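Local structure of odorant-binding protein 1F (Rattus norvegicus, 3FIQ) at residues 77-80 with 84-87. The protein probably binds a wide variety of chemical odorants in the nasal epithelium, as a secreted member of the lipocalin family. Sequence-based numbering, arbitrary orientation.
Sequences RYTT and GRNY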
# COMPACT_ATOMS: atom_id res chain seq x y z
N ARG A 77 4.71 0.42 13.55
CA ARG A 77 4.22 -0.50 12.58
C ARG A 77 2.74 -0.84 12.89
O ARG A 77 2.29 -0.86 14.02
CB ARG A 77 5.03 -1.77 12.53
CG ARG A 77 6.26 -1.74 11.71
CD ARG A 77 7.15 -0.59 12.08
NE ARG A 77 8.35 -0.79 11.28
CZ ARG A 77 9.39 0.03 11.26
NH1 ARG A 77 9.38 1.10 12.02
NH2 ARG A 77 10.44 -0.26 10.50
N TYR A 78 1.99 -1.05 11.83
CA TYR A 78 0.71 -1.75 11.93
C TYR A 78 0.91 -3.22 11.50
O TYR A 78 1.66 -3.51 10.56
CB TYR A 78 -0.24 -1.11 10.90
CG TYR A 78 -0.67 0.25 11.29
CD1 TYR A 78 0.05 1.37 10.95
CD2 TYR A 78 -1.86 0.42 12.00
CE1 TYR A 78 -0.36 2.63 11.39
CE2 TYR A 78 -2.30 1.68 12.40
CZ TYR A 78 -1.52 2.77 12.13
OH TYR A 78 -1.92 4.04 12.51
N THR A 79 0.22 -4.14 12.16
CA THR A 79 0.16 -5.52 11.71
C THR A 79 -1.25 -5.85 11.21
O THR A 79 -2.25 -5.39 11.73
CB THR A 79 0.56 -6.52 12.87
OG1 THR A 79 -0.24 -6.27 13.97
CG2 THR A 79 2.01 -6.41 13.18
N THR A 80 -1.27 -6.73 10.23
CA THR A 80 -2.50 -7.36 9.79
C THR A 80 -2.18 -8.64 9.04
O THR A 80 -1.17 -8.80 8.37
CB THR A 80 -3.39 -6.42 8.90
OG1 THR A 80 -4.69 -7.02 8.76
CG2 THR A 80 -2.73 -6.14 7.57
N GLY A 84 -0.87 -14.08 4.45
CA GLY A 84 0.19 -14.18 5.40
C GLY A 84 0.15 -13.04 6.37
O GLY A 84 -0.95 -12.61 6.73
N ARG A 85 1.31 -12.65 6.86
CA ARG A 85 1.39 -11.64 7.93
C ARG A 85 2.02 -10.37 7.34
O ARG A 85 3.01 -10.47 6.59
CB ARG A 85 2.26 -12.17 9.10
CG ARG A 85 2.34 -11.19 10.33
CD ARG A 85 1.02 -11.13 10.99
NE ARG A 85 1.05 -10.59 12.33
CZ ARG A 85 -0.02 -10.32 13.06
NH1 ARG A 85 -1.23 -10.51 12.56
NH2 ARG A 85 0.13 -9.78 14.27
N ASN A 86 1.51 -9.17 7.70
CA ASN A 86 2.01 -7.92 7.18
C ASN A 86 2.39 -7.01 8.33
O ASN A 86 1.68 -6.92 9.32
CB ASN A 86 0.92 -7.24 6.30
CG ASN A 86 0.52 -8.14 5.18
OD1 ASN A 86 1.13 -8.15 4.12
ND2 ASN A 86 -0.53 -8.95 5.43
N TYR A 87 3.45 -6.28 8.09
CA TYR A 87 4.01 -5.28 8.94
C TYR A 87 4.21 -4.00 8.08
O TYR A 87 5.10 -3.95 7.22
CB TYR A 87 5.34 -5.73 9.47
CG TYR A 87 5.36 -7.08 10.09
CD1 TYR A 87 5.60 -8.21 9.34
CD2 TYR A 87 5.21 -7.23 11.44
CE1 TYR A 87 5.63 -9.45 9.91
CE2 TYR A 87 5.20 -8.48 12.06
CZ TYR A 87 5.43 -9.60 11.27
OH TYR A 87 5.47 -10.83 11.80
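T80 and N86 form the hydrogen-bonded pair of an antiparallel beta hairpin, here two neighbouring strands of the lipocalin barrel, 78-81 and 85-93. T80 N gives its hydrogen to N86 O at 3.1 Å, and N86 N returns a bond of 2.8 Å to T80 O. A third bond joins them: the side-chain amide of N86 reaches back so that ND2 lies 3.0 Å from T80 O; the oxygen sits close to the amide plane of N86, whereas ND2 stands above the plane of the carbonyl. With CG beside the backbone N (chi1 -58°), the amide is brought to that oxygen, and ND2 also bonds to Y82 O in the turn, while OD1 accepts from N104.

The alpha carbons of the adjoining non-hydrogen-bonded pair, T79 and Y87, add weak CA-H...O contacts to carbonyls of the facing strand: T79 CA lies 3.2 Å from N86 O, and Y87 CA 3.4 Å from Y78 O.

Side-chain packing divides between the two sheet faces. Beside the amide of N86, CG2 of T80 rests 4.0 Å from N86 CB. On the other face, T79 directs CG2 at Y87 CD2, 3.7 Å away, and sets CB over one face of the R85 guanidinium, toward its rim. With CG anti to the backbone N and the chain bent at chi2 (69°), R85 folds back across T79, where NH1 forms a salt bridge with D81. Replacing R85 by an alanine is likely to leave D81 without this cation and to uncover that flank of T79, whose hydroxyl is bonded to H73.

Gripped by a backbone and a side-chain donor in a partly buried stretch of the barrel wall, T80 O illustrates how a side-chain amide can add a second donor to a strand carbonyl and so link a hairpin's pairing to its turn.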